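Local coordinates for protein putative nitroreductase (Thermotoga maritima, PDB 1VKW) that is a putative nitroreductase, probably an oxidoreductase of the FMN-dependent nitroreductase superfamily, whose substrate is not established, at residues F48-L53 against L77-F82; E201-K206 against C213-P218; E42-K47 against E85-F90; L159-W164 against S177-D182. All coordinates share one frame; numbering follows the deposited sequence.

Contact 1: F48-L53 against L77-F82; sequences FITKKL and LVEYGF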
loop_
_atom_site.group_PDB
_atom_site.type_symbol
_atom_site.label_atom_id
_atom_site.label_comp_id
_atom_site.label_asym_id
_atom_site.label_seq_id
_atom_site.Cartn_x
_atom_site.Cartn_y
_atom_site.Cartn_z
ATOM N N PHE A 48 -7.617 -9.629 1.600
ATOM C CA PHE A 48 -8.108 -9.055 2.847
ATOM C C PHE A 48 -7.876 -10.019 4.007
ATOM O O PHE A 48 -7.703 -11.226 3.805
ATOM C CB PHE A 48 -9.582 -8.640 2.726
ATOM C CG PHE A 48 -10.518 -9.754 2.333
ATOM C CD1 PHE A 48 -11.048 -10.605 3.289
ATOM C CD2 PHE A 48 -10.911 -9.916 1.012
ATOM C CE1 PHE A 48 -11.940 -11.618 2.931
ATOM C CE2 PHE A 48 -11.784 -10.924 0.646
ATOM C CZ PHE A 48 -12.308 -11.777 1.605
ATOM N N ILE A 49 -7.845 -9.473 5.216
ATOM C CA ILE A 49 -7.553 -10.260 6.403
ATOM C C ILE A 49 -8.830 -10.893 6.968
ATOM O O ILE A 49 -8.852 -12.093 7.266
ATOM C CB ILE A 49 -6.866 -9.376 7.464
ATOM C CG1 ILE A 49 -5.525 -8.857 6.935
ATOM C CG2 ILE A 49 -6.644 -10.154 8.753
ATOM C CD1 ILE A 49 -5.020 -7.618 7.651
ATOM N N THR A 50 -9.874 -10.077 7.125
ATOM C CA THR A 50 -11.150 -10.517 7.697
ATOM C C THR A 50 -12.297 -10.298 6.720
ATOM O O THR A 50 -12.999 -11.245 6.352
ATOM C CB THR A 50 -11.428 -9.762 9.024
ATOM O OG1 THR A 50 -10.541 -10.245 10.044
ATOM C CG2 THR A 50 -12.802 -10.065 9.572
ATOM N N LYS A 51 -12.499 -9.042 6.324
ATOM C CA LYS A 51 -13.584 -8.687 5.430
ATOM C C LYS A 51 -13.125 -7.663 4.400
ATOM O O LYS A 51 -12.305 -6.793 4.696
ATOM C CB LYS A 51 -14.795 -8.172 6.224
ATOM C CG LYS A 51 -14.849 -6.661 6.437
ATOM C CD LYS A 51 -15.946 -6.278 7.416
ATOM C CE LYS A 51 -16.045 -4.765 7.591
ATOM N NZ LYS A 51 -16.590 -4.087 6.380
ATOM N N LYS A 52 -13.664 -7.791 3.189
ATOM C CA LYS A 52 -13.383 -6.863 2.100
ATOM C C LYS A 52 -14.206 -5.619 2.345
ATOM O O LYS A 52 -15.407 -5.710 2.569
ATOM C CB LYS A 52 -13.762 -7.488 0.751
ATOM C CG LYS A 52 -13.425 -6.629 -0.470
ATOM C CD LYS A 52 -13.878 -7.278 -1.786
ATOM C CE LYS A 52 -15.388 -7.193 -1.988
ATOM N NZ LYS A 52 -15.836 -7.670 -3.343
ATOM N N LEU A 53 -13.571 -4.456 2.304
ATOM C CA LEU A 53 -14.294 -3.198 2.481
ATOM C C LEU A 53 -15.077 -2.821 1.234
ATOM O O LEU A 53 -14.920 -3.435 0.184
ATOM C CB LEU A 53 -13.330 -2.077 2.871
ATOM C CG LEU A 53 -12.609 -2.307 4.203
ATOM C CD1 LEU A 53 -11.784 -1.087 4.535
ATOM C CD2 LEU A 53 -13.578 -2.623 5.342
ATOM N N LEU A 77 -9.251 -0.786 10.938
ATOM C CA LEU A 77 -8.363 0.227 10.376
ATOM C C LEU A 77 -7.110 -0.390 9.727
ATOM O O LEU A 77 -6.634 0.113 8.714
ATOM C CB LEU A 77 -7.982 1.261 11.434
ATOM C CG LEU A 77 -9.092 2.258 11.782
ATOM C CD1 LEU A 77 -8.716 3.026 13.027
ATOM C CD2 LEU A 77 -9.380 3.208 10.628
ATOM N N VAL A 78 -6.584 -1.469 10.305
ATOM C CA VAL A 78 -5.513 -2.252 9.648
ATOM C C VAL A 78 -6.014 -2.737 8.282
ATOM O O VAL A 78 -5.299 -2.642 7.282
ATOM C CB VAL A 78 -5.031 -3.439 10.535
ATOM C CG1 VAL A 78 -4.097 -4.365 9.781
ATOM C CG2 VAL A 78 -4.321 -2.932 11.755
ATOM N N GLU A 79 -7.254 -3.230 8.253
ATOM C CA GLU A 79 -7.921 -3.650 7.026
ATOM C C GLU A 79 -7.948 -2.525 6.006
ATOM O O GLU A 79 -7.644 -2.744 4.834
ATOM C CB GLU A 79 -9.366 -4.102 7.334
ATOM C CG GLU A 79 -10.008 -4.955 6.250
ATOM C CD GLU A 79 -9.376 -6.334 6.155
ATOM O OE1 GLU A 79 -9.660 -7.185 7.028
ATOM O OE2 GLU A 79 -8.600 -6.566 5.209
ATOM N N TYR A 80 -8.326 -1.325 6.454
ATOM C CA TYR A 80 -8.378 -0.149 5.580
ATOM C C TYR A 80 -7.004 0.145 4.965
ATOM O O TYR A 80 -6.878 0.304 3.748
ATOM C CB TYR A 80 -8.921 1.075 6.335
ATOM C CG TYR A 80 -9.406 2.178 5.408
ATOM C CD1 TYR A 80 -10.723 2.215 4.973
ATOM C CD2 TYR A 80 -8.539 3.163 4.941
ATOM C CE1 TYR A 80 -11.170 3.206 4.110
ATOM C CE2 TYR A 80 -8.985 4.170 4.076
ATOM C CZ TYR A 80 -10.302 4.179 3.662
ATOM O OH TYR A 80 -10.759 5.160 2.802
ATOM N N GLY A 81 -5.973 0.186 5.804
ATOM C CA GLY A 81 -4.603 0.366 5.332
ATOM C C GLY A 81 -4.139 -0.742 4.404
ATOM O O GLY A 81 -3.539 -0.477 3.370
ATOM N N PHE A 82 -4.454 -1.984 4.764
ATOM C CA PHE A 82 -4.023 -3.164 4.006
ATOM C C PHE A 82 -4.622 -3.190 2.592
ATOM O O PHE A 82 -3.902 -3.336 1.600
ATOM C CB PHE A 82 -4.402 -4.429 4.787
ATOM C CG PHE A 82 -3.856 -5.706 4.197
ATOM C CD1 PHE A 82 -2.489 -5.987 4.252
ATOM C CD2 PHE A 82 -4.704 -6.628 3.591
ATOM C CE1 PHE A 82 -1.979 -7.173 3.712
ATOM C CE2 PHE A 82 -4.200 -7.807 3.041
ATOM C CZ PHE A 82 -2.832 -8.079 3.102
#
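The carboxylate of Glu79 takes the backbone N-H groups of Ile49 and Thr50, one on each oxygen. Ile49 N gives a nearly straight bond to Glu79 OE2 (3.0 Å, 169°), on the syn lone pair facing the other oxygen. Thr50 N meets Glu79 OE1 at 2.9 Å, also on the syn side but 20° out of the carboxylate plane. Lys51 N adds a weak bond to the same OE1. A bend at chi2 (70°) brings Glu79 CD to 3.3 Å from Lys51 O. Gln83 gives its NE2 to Glu79 OE2 and Lys51 O and takes Leu53 N on its OE1, bridging acid and loop backbone. Ile49 CD1 lies over the rim of one face of the Phe82 ring and touches Val78 CG1 at 4.0 Å. Leu53 CD1 reaches Tyr80 CD1 at 3.5 Å; Tyr80 OH is hydrogen-bonded to Tyr111 O and Ala68 N. A helix carboxylate accepting consecutive backbone N-H groups here ties the irregular connection between helix 35-43 and strand 56-58 to helix 74-93.

Contact 2: E201-K206 against C213-P218; sequences EPVIQK and CLILNP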
loop_
_atom_site.group_PDB
_atom_site.type_symbol
_atom_site.label_atom_id
_atom_site.label_comp_id
_atom_site.label_asym_id
_atom_site.label_seq_id
_atom_site.Cartn_x
_atom_site.Cartn_y
_atom_site.Cartn_z
ATOM N N GLU A 201 1.315 -18.025 -1.344
ATOM C CA GLU A 201 0.445 -17.115 -0.620
ATOM C C GLU A 201 0.840 -17.015 0.867
ATOM O O GLU A 201 0.602 -17.965 1.608
ATOM C CB GLU A 201 -0.985 -17.662 -0.742
ATOM C CG GLU A 201 -2.070 -16.760 -0.197
ATOM C CD GLU A 201 -2.292 -15.531 -1.058
ATOM O OE1 GLU A 201 -1.610 -15.377 -2.102
ATOM O OE2 GLU A 201 -3.154 -14.713 -0.684
ATOM N N PRO A 202 1.411 -15.895 1.332
ATOM C CA PRO A 202 1.717 -15.751 2.767
ATOM C C PRO A 202 0.440 -15.773 3.600
ATOM O O PRO A 202 -0.624 -15.394 3.098
ATOM C CB PRO A 202 2.395 -14.372 2.856
ATOM C CG PRO A 202 2.813 -14.061 1.461
ATOM C CD PRO A 202 1.793 -14.688 0.584
ATOM N N VAL A 203 0.539 -16.236 4.843
ATOM C CA VAL A 203 -0.598 -16.235 5.754
ATOM C C VAL A 203 -0.404 -15.107 6.753
ATOM O O VAL A 203 0.666 -14.980 7.337
ATOM C CB VAL A 203 -0.735 -17.575 6.517
ATOM C CG1 VAL A 203 -1.882 -17.522 7.535
ATOM C CG2 VAL A 203 -0.940 -18.711 5.535
ATOM N N ILE A 204 -1.452 -14.311 6.951
ATOM C CA ILE A 204 -1.408 -13.174 7.840
ATOM C C ILE A 204 -2.183 -13.524 9.086
ATOM O O ILE A 204 -3.341 -13.945 8.993
ATOM C CB ILE A 204 -2.061 -11.944 7.199
ATOM C CG1 ILE A 204 -1.398 -11.599 5.866
ATOM C CG2 ILE A 204 -1.994 -10.748 8.168
ATOM C CD1 ILE A 204 -2.394 -11.110 4.826
ATOM N N GLN A 205 -1.555 -13.312 10.242
ATOM C CA GLN A 205 -2.158 -13.619 11.530
ATOM C C GLN A 205 -1.946 -12.490 12.526
ATOM O O GLN A 205 -0.828 -12.003 12.687
ATOM C CB GLN A 205 -1.572 -14.921 12.080
ATOM C CG GLN A 205 -1.944 -16.116 11.229
ATOM C CD GLN A 205 -1.609 -17.422 11.881
ATOM O OE1 GLN A 205 -0.722 -17.486 12.732
ATOM N NE2 GLN A 205 -2.308 -18.479 11.484
ATOM N N LYS A 206 -3.026 -12.085 13.200
ATOM C CA LYS A 206 -2.931 -11.094 14.264
ATOM C C LYS A 206 -2.311 -11.764 15.472
ATOM O O LYS A 206 -2.661 -12.892 15.796
ATOM C CB LYS A 206 -4.298 -10.522 14.641
ATOM C CG LYS A 206 -4.195 -9.345 15.597
ATOM C CD LYS A 206 -5.515 -8.995 16.268
ATOM C CE LYS A 206 -5.417 -7.604 16.915
ATOM N NZ LYS A 206 -6.688 -7.159 17.532
ATOM N N CYS A 213 1.650 -10.802 12.050
ATOM C CA CYS A 213 2.758 -11.589 11.544
ATOM C C CYS A 213 2.384 -12.217 10.227
ATOM O O CYS A 213 1.236 -12.615 10.001
ATOM C CB CYS A 213 3.172 -12.681 12.537
ATOM S SG CYS A 213 3.924 -12.043 14.058
ATOM N N LEU A 214 3.381 -12.291 9.362
ATOM C CA LEU A 214 3.256 -12.903 8.069
ATOM C C LEU A 214 4.007 -14.219 8.110
ATOM O O LEU A 214 5.214 -14.231 8.341
ATOM C CB LEU A 214 3.898 -11.986 7.034
ATOM C CG LEU A 214 3.379 -12.024 5.613
ATOM C CD1 LEU A 214 1.934 -11.552 5.582
ATOM C CD2 LEU A 214 4.274 -11.128 4.750
ATOM N N ILE A 215 3.301 -15.326 7.912
ATOM C CA ILE A 215 3.980 -16.596 7.705
ATOM C C ILE A 215 4.417 -16.591 6.231
ATOM O O ILE A 215 3.591 -16.667 5.327
ATOM C CB ILE A 215 3.090 -17.799 8.053
ATOM C CG1 ILE A 215 2.622 -17.710 9.513
ATOM C CG2 ILE A 215 3.860 -19.089 7.875
ATOM C CD1 ILE A 215 1.522 -18.693 9.861
ATOM N N LEU A 216 5.722 -16.497 6.017
ATOM C CA LEU A 216 6.287 -16.124 4.723
ATOM C C LEU A 216 6.192 -17.191 3.654
ATOM O O LEU A 216 5.828 -16.896 2.521
ATOM C CB LEU A 216 7.757 -15.727 4.897
ATOM C CG LEU A 216 7.930 -14.443 5.716
ATOM C CD1 LEU A 216 9.360 -14.320 6.215
ATOM C CD2 LEU A 216 7.524 -13.234 4.911
ATOM N N ASN A 217 6.551 -18.422 4.001
ATOM C CA ASN A 217 6.627 -19.499 2.996
ATOM C C ASN A 217 5.769 -20.662 3.460
ATOM O O ASN A 217 6.288 -21.716 3.821
ATOM C CB ASN A 217 8.088 -19.916 2.813
ATOM C CG ASN A 217 8.323 -20.736 1.563
ATOM O OD1 ASN A 217 7.563 -20.676 0.597
ATOM N ND2 ASN A 217 9.417 -21.497 1.568
ATOM N N PRO A 218 4.450 -20.457 3.502
ATOM C CA PRO A 218 3.553 -21.449 4.074
ATOM C C PRO A 218 3.302 -22.604 3.117
ATOM O O PRO A 218 2.694 -22.406 2.062
ATOM C CB PRO A 218 2.272 -20.658 4.329
ATOM C CG PRO A 218 2.280 -19.600 3.307
ATOM C CD PRO A 218 3.712 -19.291 2.986
ATOM O OXT PRO A 218 3.706 -23.745 3.364
#
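An antiparallel beta hairpin, strands 203-207 and 211-215, brings Val203 opposite Ile215 and Gln205 opposite Cys213 as hydrogen-bonded pairs, with Ile204 and Leu214 forming the non-hydrogen-bonded pair between them. Ile215 N bonds to Val203 O at 2.7 Å, and Val203 N returns a bond to Ile215 O; Gln205 and Cys213 exchange a similar pair. Strands 203-206 and 213-215 run antiparallel, their N-to-C directions 149° apart and their axes 4.7 Å apart at closest approach.

This hairpin is one side of a four-stranded antiparallel sheet in which 203-207 is outermost and 211-215 lies next to 172-176, to which Cys213 is joined by its disulfide with Cys174. Ile204 and Leu214 lie side by side on one face, pointing the same way. Leu214 CG is anti to the backbone N (chi1 -152°), and its CD1 presses on Ile204 CG1 at 3.3 Å, tighter than usual van der Waals contact. Pro202 CB touches Leu214 CG at 3.8 Å; Tyr191 of helix 180-198 packs against Pro202 and Ile204. On the other face Ile215 CD1 lies 3.8 Å from Gln205 OE1, whose polar partner is Arg207, and Val203 CG2 meets CB of the C-terminal Pro218 at 3.9 Å.

Contact 3: E42-K47 against E85-F90; sequences ENLLVK and EQIVLF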
loop_
_atom_site.group_PDB
_atom_site.type_symbol
_atom_site.label_atom_id
_atom_site.label_comp_id
_atom_site.label_asym_id
_atom_site.label_seq_id
_atom_site.Cartn_x
_atom_site.Cartn_y
_atom_site.Cartn_z
ATOM N N GLU A 42 -12.112 -1.732 -9.951
ATOM C CA GLU A 42 -13.133 -2.684 -9.502
ATOM C C GLU A 42 -12.765 -4.143 -9.804
ATOM O O GLU A 42 -13.122 -5.045 -9.044
ATOM C CB GLU A 42 -14.499 -2.325 -10.095
ATOM C CG GLU A 42 -15.068 -1.037 -9.517
ATOM C CD GLU A 42 -16.550 -0.868 -9.783
ATOM O OE1 GLU A 42 -16.993 -1.145 -10.922
ATOM O OE2 GLU A 42 -17.271 -0.451 -8.850
ATOM N N ASN A 43 -12.028 -4.361 -10.887
ATOM C CA ASN A 43 -11.576 -5.700 -11.249
ATOM C C ASN A 43 -10.345 -6.160 -10.457
ATOM O O ASN A 43 -10.049 -7.356 -10.415
ATOM C CB ASN A 43 -11.265 -5.768 -12.748
ATOM C CG ASN A 43 -11.589 -7.123 -13.347
ATOM O OD1 ASN A 43 -10.696 -7.924 -13.618
ATOM N ND2 ASN A 43 -12.878 -7.391 -13.544
ATOM N N LEU A 44 -9.619 -5.217 -9.855
ATOM C CA LEU A 44 -8.420 -5.540 -9.090
ATOM C C LEU A 44 -8.761 -6.594 -8.042
ATOM O O LEU A 44 -9.700 -6.416 -7.269
ATOM C CB LEU A 44 -7.851 -4.284 -8.411
ATOM C CG LEU A 44 -6.633 -4.454 -7.487
ATOM C CD1 LEU A 44 -5.428 -5.020 -8.241
ATOM C CD2 LEU A 44 -6.265 -3.127 -6.810
ATOM N N LEU A 45 -8.011 -7.693 -8.028
ATOM C CA LEU A 45 -8.153 -8.686 -6.968
ATOM C C LEU A 45 -7.437 -8.158 -5.734
ATOM O O LEU A 45 -6.240 -7.836 -5.788
ATOM C CB LEU A 45 -7.571 -10.044 -7.380
ATOM C CG LEU A 45 -8.002 -11.230 -6.505
ATOM C CD1 LEU A 45 -9.405 -11.677 -6.883
ATOM C CD2 LEU A 45 -7.024 -12.395 -6.629
ATOM N N VAL A 46 -8.173 -8.054 -4.630
ATOM C CA VAL A 46 -7.618 -7.528 -3.381
ATOM C C VAL A 46 -7.579 -8.627 -2.327
ATOM O O VAL A 46 -8.537 -9.383 -2.176
ATOM C CB VAL A 46 -8.413 -6.277 -2.865
ATOM C CG1 VAL A 46 -9.808 -6.647 -2.355
ATOM C CG2 VAL A 46 -7.623 -5.543 -1.786
ATOM N N LYS A 47 -6.450 -8.734 -1.626
ATOM C CA LYS A 47 -6.344 -9.624 -0.473
ATOM C C LYS A 47 -6.914 -8.900 0.745
ATOM O O LYS A 47 -6.728 -7.693 0.901
ATOM C CB LYS A 47 -4.885 -9.994 -0.217
ATOM C CG LYS A 47 -4.694 -10.951 0.946
ATOM C CD LYS A 47 -5.030 -12.368 0.557
ATOM C CE LYS A 47 -4.731 -13.328 1.704
ATOM N NZ LYS A 47 -4.868 -14.745 1.269
ATOM N N GLU A 85 -3.648 0.279 0.509
ATOM C CA GLU A 85 -2.327 0.322 -0.099
ATOM C C GLU A 85 -2.227 -0.620 -1.307
ATOM O O GLU A 85 -1.497 -0.321 -2.246
ATOM C CB GLU A 85 -1.229 0.077 0.935
ATOM C CG GLU A 85 0.197 0.274 0.418
ATOM C CD GLU A 85 0.567 1.702 0.035
ATOM O OE1 GLU A 85 -0.273 2.617 0.151
ATOM O OE2 GLU A 85 1.730 1.922 -0.383
ATOM N N GLN A 86 -2.980 -1.725 -1.315
ATOM C CA GLN A 86 -3.061 -2.564 -2.510
ATOM C C GLN A 86 -3.575 -1.762 -3.705
ATOM O O GLN A 86 -3.053 -1.877 -4.822
ATOM C CB GLN A 86 -3.943 -3.794 -2.260
ATOM C CG GLN A 86 -3.229 -4.871 -1.442
ATOM C CD GLN A 86 -4.138 -6.021 -1.095
ATOM O OE1 GLN A 86 -4.416 -6.869 -1.944
ATOM N NE2 GLN A 86 -4.624 -6.048 0.145
ATOM N N ILE A 87 -4.590 -0.941 -3.458
ATOM C CA ILE A 87 -5.158 -0.072 -4.496
ATOM C C ILE A 87 -4.157 1.003 -4.948
ATOM O O ILE A 87 -4.005 1.251 -6.156
ATOM C CB ILE A 87 -6.480 0.567 -4.000
ATOM C CG1 ILE A 87 -7.518 -0.531 -3.707
ATOM C CG2 ILE A 87 -7.021 1.550 -5.032
ATOM C CD1 ILE A 87 -8.695 -0.064 -2.860
ATOM N N VAL A 88 -3.477 1.623 -3.981
ATOM C CA VAL A 88 -2.424 2.616 -4.264
ATOM C C VAL A 88 -1.368 2.046 -5.191
ATOM O O VAL A 88 -0.998 2.666 -6.193
ATOM C CB VAL A 88 -1.740 3.112 -2.960
ATOM C CG1 VAL A 88 -0.428 3.849 -3.253
ATOM C CG2 VAL A 88 -2.675 4.015 -2.187
ATOM N N LEU A 89 -0.893 0.856 -4.858
ATOM C CA LEU A 89 0.152 0.211 -5.638
ATOM C C LEU A 89 -0.327 -0.184 -7.027
ATOM O O LEU A 89 0.439 -0.152 -7.988
ATOM C CB LEU A 89 0.690 -1.012 -4.882
ATOM C CG LEU A 89 1.514 -0.662 -3.642
ATOM C CD1 LEU A 89 1.935 -1.930 -2.904
ATOM C CD2 LEU A 89 2.741 0.190 -4.021
ATOM N N PHE A 90 -1.597 -0.551 -7.133
ATOM C CA PHE A 90 -2.191 -0.807 -8.429
ATOM C C PHE A 90 -2.230 0.481 -9.269
ATOM O O PHE A 90 -1.869 0.490 -10.458
ATOM C CB PHE A 90 -3.588 -1.398 -8.260
ATOM C CG PHE A 90 -4.342 -1.513 -9.545
ATOM C CD1 PHE A 90 -3.843 -2.291 -10.585
ATOM C CD2 PHE A 90 -5.541 -0.832 -9.732
ATOM C CE1 PHE A 90 -4.537 -2.401 -11.777
ATOM C CE2 PHE A 90 -6.228 -0.936 -10.921
ATOM C CZ PHE A 90 -5.723 -1.719 -11.948
HETATM O O HOH W 1 -3.915 -6.576 -4.724
#
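One face of the Phe90 ring is covered by Leu44, whose CD1 stands 4.2 Å from the ring centroid and 27° off the normal, a CH-pi contact. The other methyl, Leu44 CD2, sits at the base of the ring, 3.5 Å from Phe90 CB, and also reaches Ile87 CG1. Leu44 CG is anti to the backbone N (chi1 176°), and the two side chains slide past each other in opposite directions.

The second flat group is the amide of Gln86, with Val46 CG2 over one face, 3.6 Å from Gln86 CD; the two side chains cross at about a right angle. Lys47 N bonds to Gln86 OE1 at 2.8 Å, in the carbonyl plane and on a lone pair, while Gln86 NE2 gives a bond of the same length to Lys47 O, which lies close to the amide plane. A water donates to Gln86 OE1 and to Leu45 O, so OE1 accepts twice; NE2 has a further acceptor in Phe82 O. These bonds at both ends fix the rotation of the amide. The segment 42-47 leaves helix 35-43 and runs beside helix 74-93, and at its far end Lys47 packs on Tyr191 of helix 180-198 and forms a salt bridge with Glu201.

Contact 4: L159-W164 against S177-D182; sequences LNRQPW and SERPVD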
loop_
_atom_site.group_PDB
_atom_site.type_symbol
_atom_site.label_atom_id
_atom_site.label_comp_id
_atom_site.label_asym_id
_atom_site.label_seq_id
_atom_site.Cartn_x
_atom_site.Cartn_y
_atom_site.Cartn_z
ATOM N N LEU A 159 1.888 11.550 8.134
ATOM C CA LEU A 159 2.944 12.509 8.512
ATOM C C LEU A 159 4.382 11.961 8.436
ATOM O O LEU A 159 5.281 12.497 9.083
ATOM C CB LEU A 159 2.682 13.066 9.923
ATOM C CG LEU A 159 1.393 13.854 10.140
ATOM C CD1 LEU A 159 1.404 14.507 11.524
ATOM C CD2 LEU A 159 1.210 14.906 9.057
ATOM N N ASN A 160 4.594 10.933 7.610
ATOM C CA ASN A 160 5.874 10.217 7.522
ATOM C C ASN A 160 6.459 9.766 8.866
ATOM O O ASN A 160 7.679 9.694 9.054
ATOM C CB ASN A 160 6.918 11.019 6.736
ATOM C CG ASN A 160 8.032 10.135 6.177
ATOM O OD1 ASN A 160 7.807 8.968 5.849
ATOM N ND2 ASN A 160 9.242 10.685 6.080
ATOM N N ARG A 161 5.594 9.400 9.796
ATOM C CA ARG A 161 6.106 9.032 11.106
ATOM C C ARG A 161 6.671 7.626 11.139
ATOM O O ARG A 161 7.386 7.305 12.077
ATOM C CB ARG A 161 5.079 9.239 12.193
ATOM C CG ARG A 161 3.878 8.361 12.125
ATOM C CD ARG A 161 2.753 8.911 12.982
ATOM N NE ARG A 161 1.449 8.425 12.556
ATOM C CZ ARG A 161 0.295 8.895 13.003
ATOM N NH1 ARG A 161 0.263 9.852 13.916
ATOM N NH2 ARG A 161 -0.832 8.386 12.543
ATOM N N GLN A 162 6.344 6.804 10.135
ATOM C CA GLN A 162 6.992 5.498 9.913
ATOM C C GLN A 162 6.899 4.648 11.173
ATOM O O GLN A 162 7.921 4.225 11.716
ATOM C CB GLN A 162 8.462 5.688 9.516
ATOM C CG GLN A 162 8.689 6.507 8.264
ATOM C CD GLN A 162 10.075 7.149 8.211
ATOM O OE1 GLN A 162 11.093 6.453 8.093
ATOM N NE2 GLN A 162 10.111 8.471 8.254
ATOM N N PRO A 163 5.673 4.412 11.645
ATOM C CA PRO A 163 5.445 3.898 12.998
ATOM C C PRO A 163 5.559 2.363 13.130
ATOM O O PRO A 163 4.684 1.737 13.723
ATOM C CB PRO A 163 4.007 4.363 13.283
ATOM C CG PRO A 163 3.329 4.318 11.935
ATOM C CD PRO A 163 4.399 4.628 10.917
ATOM N N TRP A 164 6.635 1.775 12.619
ATOM C CA TRP A 164 6.743 0.308 12.546
ATOM C C TRP A 164 7.905 -0.251 13.332
ATOM O O TRP A 164 9.012 0.296 13.329
ATOM C CB TRP A 164 6.878 -0.147 11.099
ATOM C CG TRP A 164 5.958 0.539 10.164
ATOM C CD1 TRP A 164 4.604 0.449 10.135
ATOM C CD2 TRP A 164 6.327 1.414 9.095
ATOM N NE1 TRP A 164 4.103 1.224 9.117
ATOM C CE2 TRP A 164 5.140 1.819 8.457
ATOM C CE3 TRP A 164 7.544 1.893 8.608
ATOM C CZ2 TRP A 164 5.134 2.685 7.358
ATOM C CZ3 TRP A 164 7.533 2.755 7.505
ATOM C CH2 TRP A 164 6.338 3.132 6.901
ATOM N N SER A 177 2.675 -1.900 15.433
ATOM C CA SER A 177 2.457 -0.459 15.419
ATOM C C SER A 177 1.242 -0.076 16.262
ATOM O O SER A 177 0.280 -0.829 16.342
ATOM C CB SER A 177 2.214 0.022 13.993
ATOM O OG SER A 177 2.127 1.432 13.946
ATOM N N GLU A 178 1.295 1.120 16.844
ATOM C CA GLU A 178 0.147 1.747 17.515
ATOM C C GLU A 178 -0.834 2.416 16.532
ATOM O O GLU A 178 -1.889 2.911 16.945
ATOM C CB GLU A 178 0.627 2.820 18.506
ATOM C CG GLU A 178 1.777 2.432 19.433
ATOM C CD GLU A 178 1.421 1.343 20.430
ATOM O OE1 GLU A 178 0.456 0.577 20.206
ATOM O OE2 GLU A 178 2.129 1.240 21.455
ATOM N N ARG A 179 -0.469 2.452 15.254
ATOM C CA ARG A 179 -1.222 3.153 14.213
ATOM C C ARG A 179 -1.752 2.138 13.204
ATOM O O ARG A 179 -1.029 1.739 12.286
ATOM C CB ARG A 179 -0.298 4.129 13.485
ATOM C CG ARG A 179 0.347 5.125 14.392
ATOM C CD ARG A 179 -0.655 6.049 15.026
ATOM N NE ARG A 179 -0.036 6.957 15.965
ATOM C CZ ARG A 179 -0.701 7.859 16.663
ATOM N NH1 ARG A 179 -2.023 7.977 16.532
ATOM N NH2 ARG A 179 -0.045 8.648 17.498
ATOM N N PRO A 180 -3.001 1.710 13.385
ATOM C CA PRO A 180 -3.500 0.556 12.664
ATOM C C PRO A 180 -3.515 0.747 11.146
ATOM O O PRO A 180 -3.153 -0.169 10.423
ATOM C CB PRO A 180 -4.899 0.329 13.265
ATOM C CG PRO A 180 -5.276 1.602 13.930
ATOM C CD PRO A 180 -4.005 2.266 14.316
ATOM N N VAL A 181 -3.855 1.937 10.664
ATOM C CA VAL A 181 -3.887 2.165 9.210
ATOM C C VAL A 181 -2.480 2.014 8.626
ATOM O O VAL A 181 -2.287 1.279 7.667
ATOM C CB VAL A 181 -4.500 3.533 8.835
ATOM C CG1 VAL A 181 -4.574 3.690 7.317
ATOM C CG2 VAL A 181 -5.892 3.667 9.426
ATOM N N ASP A 182 -1.512 2.688 9.241
ATOM C CA ASP A 182 -0.104 2.593 8.845
ATOM C C ASP A 182 0.414 1.150 8.938
ATOM O O ASP A 182 1.142 0.699 8.064
ATOM C CB ASP A 182 0.761 3.537 9.697
ATOM C CG ASP A 182 0.336 5.016 9.571
ATOM O OD1 ASP A 182 -0.005 5.461 8.458
ATOM O OD2 ASP A 182 0.324 5.813 10.531
HETATM O O HOH W 2 -2.152 6.751 10.205
HETATM O O HOH W 3 3.876 2.715 16.796
#
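Trp164 and Ser177 bring the backbones closest, 5.2 Å between CA atoms, where an inverse gamma turn centred on Pro163 meets the chain entering helix 180-198. Ser177 OG donates to Pro163 O at 2.6 Å and accepts from Arg179 N, closing an ST turn just before the helix. The Pro163 ring packs against Asp182, its CG 3.5 Å from Asp182 CB. Trp164 NE1 bonds to Asp182 O at 3.2 Å, approaching from above the carbonyl plane. Farther out, the guanidinium groups of Arg161 and Arg179 stack flat, centres 3.9 Å apart and planes at 8°. Arg179 is bent at chi2 (-65°), its CD coming 3.4 Å from Arg161 NH2. Asp182 OD2 lies in the Arg161 guanidinium plane at its edge, the carboxylate turned 72° from it, in a salt bridge of two weak bonds from NE and NH2; a water links NH2 to OD2. Asp182 OD1 accepts from Ala158 N. The nearby carboxylate probably offsets part of the repulsion between the stacked cations.

Contacts 1 and 3 both set the irregular chain after helix 35-43 against helix 74-93, contact 1 nested within the loop that contact 3 closes. Their chemistry is related: in contact 1 a helix carboxylate accepts from the loop backbone, in contact 3 a helix amide both accepts and donates. Contact 2 relies instead on strand-to-strand backbone bonds, and contact 4 on charged groups and a proline turn. All four are partly buried; the centre of contact 3 lies nearest the centre of the chain, about 9 Å away, and that of contact 2 farthest, about 17 Å. Phe82 CZ packs on Ile204 CD1 between contacts 1 and 2, and Pro180 joins contact 4 to contact 1 by touching Leu77 and Val78.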